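Local atomic coordinates of borrelidin polyketide synthase, type I (Streptomyces parvulus, PDB entry 6OBT), a protein that probably dehydrates 3-hydroxyacyl intermediates carried on the acyl carrier protein during assembly of the polyketide borrelidin. Residues G83-E88 against L226-F231; A40-V45 against V87-H92; V261-T266 against P291-G296. All blocks are in the same frame, centred on the assembly; numbering follows the deposited sequence.

The three contacts meet around helix 83-97, consistent with the double hotdog fold of polyketide synthase dehydratases, in which curved sheets wrap central helices. Interaction 1 joins the start of this helix to helix 228-236, close to the centre of the chain. Interaction 2, its centre about 9 Å away, sets the next turn against the loop 40-45 and shares V87 and E88 with interaction 1. Interaction 3 comes later in the chain and pairs strands 254-263 and 291-301; its centre lies about 12 Å from that of interaction 1 and 15 Å from that of interaction 2. V261 meets V87 and L91, so helix 83-97 connects sheet, loop and second helix.

Interaction 1 of 3, residues G83-E88 against L226-F231; sequences GVVWVE and LHPGLF
The phenyl ring of F231 packs against the first turns of helix 83-97 and makes the dense half of this contact. V84 lies over one ring face, its CB 4.0 Å from the ring centroid and 18° off the normal, while V84 CG1 approaches F231 CD2 to 3.8 Å. One turn further on, V87 crosses the far end of the ring at about a right angle, with V87 CG1 3.9 Å from F231 CZ. The ring reaches this position because CG of F231 stands anti to its own backbone N (chi1 -155°), which carries it across to the neighbouring helix. Helices 83-97 and 228-236 are probably the two central helices of a double hotdog fold, and the contact joins them deep in the chain. Away from the ring the packing is sparser, although every touching residue is buried: V85 CG2 rests on the CB-CG edge of P228, 3.7 Å from CB. The remaining link is polar. E88 OE2 accepts an almost straight bond from L226 N (3.0 Å, 177°), on the syn side of the carboxylate and tilted out of its plane. The other oxygen, E88 OE1, takes N-H groups of G225 and H42, so three N-H donors grip this buried carboxylate. Next along the chain from L226, H227 N-caps helix 228-236, its ND1 accepting from G229 N at 3.1 Å.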
loop_
_atom_site.group_PDB
_atom_site.type_symbol
_atom_site.label_atom_id
_atom_site.label_comp_id
_atom_site.label_asym_id
_atom_site.label_seq_id
_atom_site.Cartn_x
_atom_site.Cartn_y
_atom_site.Cartn_z
ATOM N N GLY A 83 -0.048 23.002 7.504
ATOM C CA GLY A 83 0.746 22.757 6.309
ATOM C C GLY A 83 2.114 22.170 6.597
ATOM O O GLY A 83 2.636 21.377 5.803
ATOM N N VAL A 84 2.710 22.520 7.737
ATOM C CA VAL A 84 4.024 21.957 8.049
ATOM C C VAL A 84 3.941 20.455 8.300
ATOM O O VAL A 84 4.969 19.778 8.264
ATOM C CB VAL A 84 4.686 22.652 9.253
ATOM C CG1 VAL A 84 5.065 24.111 8.911
ATOM C CG2 VAL A 84 3.794 22.582 10.474
ATOM N N VAL A 85 2.746 19.894 8.538
ATOM C CA VAL A 85 2.668 18.436 8.637
ATOM C C VAL A 85 3.129 17.795 7.331
ATOM O O VAL A 85 3.821 16.767 7.334
ATOM C CB VAL A 85 1.239 17.974 9.009
ATOM C CG1 VAL A 85 1.085 16.479 8.713
ATOM C CG2 VAL A 85 0.960 18.245 10.480
ATOM N N TRP A 86 2.768 18.395 6.193
ATOM C CA TRP A 86 3.166 17.790 4.927
ATOM C C TRP A 86 4.666 17.909 4.708
ATOM O O TRP A 86 5.261 17.049 4.056
ATOM C CB TRP A 86 2.409 18.424 3.766
ATOM C CG TRP A 86 0.874 18.335 3.901
ATOM C CD1 TRP A 86 0.003 19.372 3.979
ATOM C CD2 TRP A 86 0.082 17.137 3.967
ATOM N NE1 TRP A 86 -1.290 18.900 4.096
ATOM C CE2 TRP A 86 -1.264 17.532 4.089
ATOM C CE3 TRP A 86 0.387 15.768 3.942
ATOM C CZ2 TRP A 86 -2.317 16.604 4.171
ATOM C CZ3 TRP A 86 -0.648 14.851 4.025
ATOM C CH2 TRP A 86 -1.985 15.274 4.143
ATOM N N VAL A 87 5.303 18.948 5.257
ATOM C CA VAL A 87 6.759 19.030 5.142
ATOM C C VAL A 87 7.420 17.981 6.027
ATOM O O VAL A 87 8.389 17.324 5.621
ATOM C CB VAL A 87 7.264 20.448 5.482
ATOM C CG1 VAL A 87 8.793 20.529 5.229
ATOM C CG2 VAL A 87 6.531 21.477 4.658
ATOM N N GLU A 88 6.938 17.850 7.268
ATOM C CA GLU A 88 7.410 16.810 8.174
ATOM C C GLU A 88 7.320 15.422 7.541
ATOM O O GLU A 88 8.269 14.617 7.627
ATOM C CB GLU A 88 6.598 16.900 9.477
ATOM C CG GLU A 88 6.406 15.578 10.245
ATOM C CD GLU A 88 7.613 15.250 11.094
ATOM O OE1 GLU A 88 7.572 14.289 11.888
ATOM O OE2 GLU A 88 8.619 15.972 10.957
ATOM N N LEU A 226 10.152 16.230 13.575
ATOM C CA LEU A 226 9.916 17.450 14.349
ATOM C C LEU A 226 8.424 17.572 14.599
ATOM O O LEU A 226 7.645 17.715 13.645
ATOM C CB LEU A 226 10.441 18.690 13.618
ATOM C CG LEU A 226 10.275 20.024 14.363
ATOM C CD1 LEU A 226 11.059 19.983 15.668
ATOM C CD2 LEU A 226 10.735 21.183 13.506
ATOM N N HIS A 227 8.020 17.504 15.873
ATOM C CA HIS A 227 6.597 17.512 16.211
ATOM C C HIS A 227 5.877 18.661 15.504
ATOM O O HIS A 227 6.349 19.811 15.559
ATOM C CB HIS A 227 6.402 17.656 17.723
ATOM C CG HIS A 227 5.010 17.360 18.188
ATOM N ND1 HIS A 227 3.978 18.272 18.082
ATOM C CD2 HIS A 227 4.481 16.256 18.769
ATOM C CE1 HIS A 227 2.870 17.735 18.567
ATOM N NE2 HIS A 227 3.147 16.512 18.993
ATOM N N PRO A 228 4.727 18.404 14.867
ATOM C CA PRO A 228 4.030 19.475 14.125
ATOM C C PRO A 228 3.754 20.742 14.915
ATOM O O PRO A 228 3.761 21.836 14.332
ATOM C CB PRO A 228 2.728 18.784 13.690
ATOM C CG PRO A 228 3.151 17.356 13.479
ATOM C CD PRO A 228 4.166 17.070 14.566
ATOM N N GLY A 229 3.472 20.637 16.214
ATOM C CA GLY A 229 3.148 21.841 16.966
ATOM C C GLY A 229 4.350 22.742 17.136
ATOM O O GLY A 229 4.220 23.973 17.166
ATOM N N LEU A 230 5.529 22.143 17.245
ATOM C CA LEU A 230 6.759 22.913 17.365
ATOM C C LEU A 230 7.221 23.399 15.997
ATOM O O LEU A 230 7.607 24.562 15.840
ATOM C CB LEU A 230 7.823 22.056 18.037
ATOM C CG LEU A 230 9.192 22.679 18.257
ATOM C CD1 LEU A 230 9.025 23.914 19.111
ATOM C CD2 LEU A 230 10.100 21.697 18.929
ATOM N N PHE A 231 7.148 22.518 14.992
ATOM C CA PHE A 231 7.374 22.924 13.610
ATOM C C PHE A 231 6.483 24.113 13.234
ATOM O O PHE A 231 6.952 25.090 12.631
ATOM C CB PHE A 231 7.116 21.705 12.700
ATOM C CG PHE A 231 7.845 21.725 11.372
ATOM C CD1 PHE A 231 8.105 20.534 10.709
ATOM C CD2 PHE A 231 8.212 22.914 10.765
ATOM C CE1 PHE A 231 8.751 20.518 9.486
ATOM C CE2 PHE A 231 8.852 22.910 9.545
ATOM C CZ PHE A 231 9.113 21.715 8.899
#

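Interaction 2 of 3, residues A40-V45 against V87-H92; sequences AGHAFV and VELALH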
loop_
_atom_site.group_PDB
_atom_site.type_symbol
_atom_site.label_atom_id
_atom_site.label_comp_id
_atom_site.label_asym_id
_atom_site.label_seq_id
_atom_site.Cartn_x
_atom_site.Cartn_y
_atom_site.Cartn_z
ATOM N N ALA A 40 6.934 1.824 9.289
ATOM C CA ALA A 40 7.552 3.059 8.817
ATOM C C ALA A 40 7.972 4.015 9.932
ATOM O O ALA A 40 8.667 4.997 9.646
ATOM C CB ALA A 40 6.604 3.777 7.844
ATOM N N GLY A 41 7.571 3.769 11.180
ATOM C CA GLY A 41 8.105 4.521 12.308
ATOM C C GLY A 41 7.665 5.967 12.443
ATOM O O GLY A 41 8.336 6.743 13.130
ATOM N N HIS A 42 6.569 6.362 11.800
ATOM C CA HIS A 42 6.005 7.698 11.941
ATOM C C HIS A 42 4.589 7.598 12.480
ATOM O O HIS A 42 3.840 6.691 12.105
ATOM C CB HIS A 42 5.976 8.457 10.618
ATOM C CG HIS A 42 5.807 9.936 10.787
ATOM N ND1 HIS A 42 4.574 10.536 10.942
ATOM C CD2 HIS A 42 6.724 10.932 10.869
ATOM C CE1 HIS A 42 4.736 11.840 11.083
ATOM N NE2 HIS A 42 6.033 12.106 11.047
ATOM N N ALA A 43 4.224 8.550 13.340
ATOM C CA ALA A 43 2.902 8.532 13.963
ATOM C C ALA A 43 1.786 8.677 12.932
ATOM O O ALA A 43 0.766 7.977 13.012
ATOM C CB ALA A 43 2.803 9.641 15.015
ATOM N N PHE A 44 1.962 9.560 11.944
ATOM C CA PHE A 44 0.914 9.796 10.955
ATOM C C PHE A 44 0.912 8.764 9.834
ATOM O O PHE A 44 -0.147 8.504 9.255
ATOM C CB PHE A 44 1.054 11.173 10.322
ATOM C CG PHE A 44 0.713 12.312 11.246
ATOM C CD1 PHE A 44 0.024 12.091 12.424
ATOM C CD2 PHE A 44 1.092 13.600 10.926
ATOM C CE1 PHE A 44 -0.280 13.153 13.276
ATOM C CE2 PHE A 44 0.795 14.659 11.766
ATOM C CZ PHE A 44 0.103 14.434 12.940
ATOM N N VAL A 45 2.066 8.214 9.467
ATOM C CA VAL A 45 2.091 7.194 8.415
ATOM C C VAL A 45 2.818 5.967 8.951
ATOM O O VAL A 45 4.020 5.792 8.711
ATOM C CB VAL A 45 2.710 7.730 7.114
ATOM C CG1 VAL A 45 1.700 8.609 6.404
ATOM C CG2 VAL A 45 3.992 8.509 7.370
ATOM N N VAL A 87 5.303 18.948 5.257
ATOM C CA VAL A 87 6.759 19.030 5.142
ATOM C C VAL A 87 7.420 17.981 6.027
ATOM O O VAL A 87 8.389 17.324 5.621
ATOM C CB VAL A 87 7.264 20.448 5.482
ATOM C CG1 VAL A 87 8.793 20.529 5.229
ATOM C CG2 VAL A 87 6.531 21.477 4.658
ATOM N N GLU A 88 6.938 17.850 7.268
ATOM C CA GLU A 88 7.410 16.810 8.174
ATOM C C GLU A 88 7.320 15.422 7.541
ATOM O O GLU A 88 8.269 14.617 7.627
ATOM C CB GLU A 88 6.598 16.900 9.477
ATOM C CG GLU A 88 6.406 15.578 10.245
ATOM C CD GLU A 88 7.613 15.250 11.094
ATOM O OE1 GLU A 88 7.572 14.289 11.888
ATOM O OE2 GLU A 88 8.619 15.972 10.957
ATOM N N LEU A 89 6.183 15.112 6.896
ATOM C CA LEU A 89 6.046 13.812 6.237
ATOM C C LEU A 89 7.019 13.672 5.073
ATOM O O LEU A 89 7.574 12.596 4.856
ATOM C CB LEU A 89 4.601 13.607 5.755
ATOM C CG LEU A 89 3.577 13.473 6.879
ATOM C CD1 LEU A 89 2.138 13.373 6.333
ATOM C CD2 LEU A 89 3.908 12.298 7.769
ATOM N N ALA A 90 7.223 14.741 4.298
ATOM C CA ALA A 90 8.195 14.668 3.215
ATOM C C ALA A 90 9.601 14.423 3.754
ATOM O O ALA A 90 10.355 13.617 3.190
ATOM C CB ALA A 90 8.154 15.951 2.384
ATOM N N LEU A 91 9.969 15.104 4.852
ATOM C CA LEU A 91 11.290 14.899 5.452
ATOM C C LEU A 91 11.454 13.463 5.930
ATOM O O LEU A 91 12.543 12.879 5.827
ATOM C CB LEU A 91 11.503 15.870 6.621
ATOM C CG LEU A 91 11.793 17.315 6.226
ATOM C CD1 LEU A 91 11.443 18.295 7.360
ATOM C CD2 LEU A 91 13.276 17.436 5.869
ATOM N N HIS A 92 10.369 12.869 6.440
ATOM C CA HIS A 92 10.448 11.506 6.944
ATOM C C HIS A 92 10.577 10.510 5.796
ATOM O O HIS A 92 11.424 9.609 5.832
ATOM C CB HIS A 92 9.219 11.178 7.792
ATOM C CG HIS A 92 9.159 9.744 8.206
ATOM N ND1 HIS A 92 9.751 9.278 9.361
ATOM C CD2 HIS A 92 8.615 8.664 7.597
ATOM C CE1 HIS A 92 9.553 7.974 9.456
ATOM N NE2 HIS A 92 8.877 7.576 8.394
#
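H42 projects from the loop 40-45 toward helix 83-97, and its imidazole is met by three helix side chains in three different ways. With CG anti to the backbone N (chi1 -162°), the ring reaches toward E88 and L89. Over one face sits L89, whose CD2 lies 3.8 Å from the ring centroid; the two side chains cross at about a right angle. At the edge, H42 NE2 donates to E88 OE1 (2.8 Å, 155°), a His-carboxylate hydrogen bond on the anti side of an oxygen shared with G225. Within the loop, H42 ND1 accepts from F44 N at 3.0 Å, and with both ring nitrogens engaged the rotation of the imidazole is fixed. The third partner, H92, presents its face to the edge of H42 in a T-shaped pair, with centroids 4.9 Å apart and planes at 65°. H42 CB lies over the centre of the H92 ring, 3.8 Å from its centroid. H92 NE2 adds a weak, bent bond to A40 O at 2.9 Å. Beyond the histidines, L89 CD2 also serves as the meeting point for V45 CG2, at 3.8 Å, and for F44 CB. The loop thus bridges strands 38-39 and 47-50 while lying on helix 83-97, with W58 of strand 55-62 against A40 and V45, and F44 reaching P228 of helix 228-236.

Interaction 3 of 3, residues V261-T266 against P291-G296; sequences VRLFAT and PVLTIG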
loop_
_atom_site.group_PDB
_atom_site.type_symbol
_atom_site.label_atom_id
_atom_site.label_comp_id
_atom_site.label_asym_id
_atom_site.label_seq_id
_atom_site.Cartn_x
_atom_site.Cartn_y
_atom_site.Cartn_z
ATOM N N VAL A 261 14.441 22.366 2.524
ATOM C CA VAL A 261 14.202 22.052 3.930
ATOM C C VAL A 261 15.061 20.859 4.323
ATOM O O VAL A 261 15.062 19.827 3.636
ATOM C CB VAL A 261 12.719 21.750 4.198
ATOM C CG1 VAL A 261 12.467 21.664 5.698
ATOM C CG2 VAL A 261 11.834 22.792 3.545
ATOM N N ARG A 262 15.795 20.993 5.428
ATOM C CA ARG A 262 16.588 19.893 5.959
ATOM C C ARG A 262 16.358 19.773 7.454
ATOM O O ARG A 262 16.260 20.783 8.162
ATOM C CB ARG A 262 18.094 20.080 5.679
ATOM C CG ARG A 262 18.442 20.166 4.210
ATOM C CD ARG A 262 19.661 19.326 3.879
ATOM N NE ARG A 262 20.890 20.079 4.091
ATOM C CZ ARG A 262 22.104 19.538 4.100
ATOM N NH1 ARG A 262 22.253 18.234 3.907
ATOM N NH2 ARG A 262 23.172 20.298 4.306
ATOM N N LEU A 263 16.268 18.534 7.928
ATOM C CA LEU A 263 16.101 18.244 9.346
ATOM C C LEU A 263 17.336 17.495 9.823
ATOM O O LEU A 263 17.639 16.403 9.320
ATOM C CB LEU A 263 14.824 17.433 9.586
ATOM C CG LEU A 263 14.519 17.090 11.042
ATOM C CD1 LEU A 263 14.190 18.371 11.826
ATOM C CD2 LEU A 263 13.378 16.104 11.158
ATOM N N PHE A 264 18.061 18.087 10.779
ATOM C CA PHE A 264 19.329 17.512 11.208
ATOM C C PHE A 264 19.205 16.638 12.442
ATOM O O PHE A 264 20.096 15.825 12.698
ATOM C CB PHE A 264 20.348 18.629 11.464
ATOM C CG PHE A 264 20.494 19.566 10.301
ATOM C CD1 PHE A 264 21.189 19.163 9.165
ATOM C CD2 PHE A 264 19.928 20.824 10.325
ATOM C CE1 PHE A 264 21.310 20.014 8.074
ATOM C CE2 PHE A 264 20.046 21.670 9.240
ATOM C CZ PHE A 264 20.733 21.256 8.113
ATOM N N ALA A 265 18.095 16.732 13.167
ATOM C CA ALA A 265 17.948 16.019 14.423
ATOM C C ALA A 265 16.482 15.722 14.660
ATOM O O ALA A 265 15.617 16.518 14.293
ATOM C CB ALA A 265 18.490 16.849 15.593
ATOM N N THR A 266 16.214 14.580 15.292
ATOM C CA THR A 266 14.868 14.194 15.687
ATOM C C THR A 266 14.742 14.214 17.208
ATOM O O THR A 266 15.738 14.202 17.939
ATOM C CB THR A 266 14.515 12.812 15.138
ATOM O OG1 THR A 266 15.413 11.840 15.686
ATOM C CG2 THR A 266 14.647 12.809 13.623
ATOM N N PRO A 291 22.516 22.130 15.337
ATOM C CA PRO A 291 21.530 22.407 14.288
ATOM C C PRO A 291 20.373 21.416 14.355
ATOM O O PRO A 291 20.543 20.259 14.751
ATOM C CB PRO A 291 22.347 22.249 12.996
ATOM C CG PRO A 291 23.743 22.491 13.409
ATOM C CD PRO A 291 23.860 21.906 14.781
ATOM N N VAL A 292 19.173 21.904 14.019
ATOM C CA VAL A 292 17.963 21.078 14.000
ATOM C C VAL A 292 17.264 21.219 12.650
ATOM O O VAL A 292 16.904 20.220 12.019
ATOM C CB VAL A 292 16.986 21.447 15.141
ATOM C CG1 VAL A 292 15.679 20.594 15.045
ATOM C CG2 VAL A 292 17.631 21.293 16.514
ATOM N N LEU A 293 17.056 22.453 12.189
ATOM C CA LEU A 293 16.233 22.639 11.001
ATOM C C LEU A 293 16.703 23.837 10.196
ATOM O O LEU A 293 17.054 24.883 10.764
ATOM C CB LEU A 293 14.752 22.800 11.389
ATOM C CG LEU A 293 13.709 23.216 10.346
ATOM C CD1 LEU A 293 13.285 22.019 9.487
ATOM C CD2 LEU A 293 12.498 23.856 11.028
ATOM N N THR A 294 16.708 23.675 8.867
ATOM C CA THR A 294 16.889 24.791 7.941
ATOM C C THR A 294 15.789 24.775 6.885
ATOM O O THR A 294 15.446 23.712 6.352
ATOM C CB THR A 294 18.275 24.746 7.264
ATOM O OG1 THR A 294 18.531 23.431 6.756
ATOM C CG2 THR A 294 19.360 25.091 8.262
ATOM N N ILE A 295 15.242 25.956 6.593
ATOM C CA ILE A 295 14.342 26.186 5.463
ATOM C C ILE A 295 14.996 27.231 4.568
ATOM O O ILE A 295 15.100 28.407 4.945
ATOM C CB ILE A 295 12.945 26.648 5.899
ATOM C CG1 ILE A 295 12.325 25.699 6.921
ATOM C CG2 ILE A 295 12.025 26.768 4.692
ATOM C CD1 ILE A 295 10.963 26.237 7.471
ATOM N N GLY A 296 15.414 26.807 3.372
ATOM C CA GLY A 296 16.072 27.717 2.451
ATOM C C GLY A 296 15.196 28.875 2.013
ATOM O O GLY A 296 15.678 29.997 1.845
#
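V292 O accepts the shortest polar bond of the pair, from F264 N at 2.7 Å. The N-H points almost straight at the oxygen (170°), yet the donor stands well above the carbonyl plane. The same oxygen is approached by L263 CA at 3.4 Å and by L263 CD1. This departure from regular strand geometry coincides with a classic beta bulge, in which V292 and L293 both face A284 of the adjoining strand 281-286. Beyond it the antiparallel ladder is regular: R262 and T294 form a hydrogen-bonded pair, R262 N to T294 O at 2.9 Å and T294 N to R262 O at 3.0 Å, flanked by the non-hydrogen-bonded pairs V261-I295 and L263-L293. Both strands belong to the curved sheet packed on helix 83-97, consistent with a hotdog fold.

On one face, V261 CG1 meets L293 CD1 at 3.9 Å, V261 and I295 run side by side, and V261 and L263 pack on L91 of helix 83-97. On the other, R262 lies alongside T294, and the F264 ring crosses T294, with T294 CG2 at the ring edge 3.6 Å from F264 CE2. With CG anti to the carbonyl carbon (chi1 -53°), the F264 ring turns back over the ladder, and its CE1 lies over one face of the R262 guanidinium. That group is tied down by a salt bridge to D100 and a bond to P160 O. Main-chain bonds therefore set the register, while the side chains divide the ladder into an apolar face turned to the helix and a mixed face with a charged arginine.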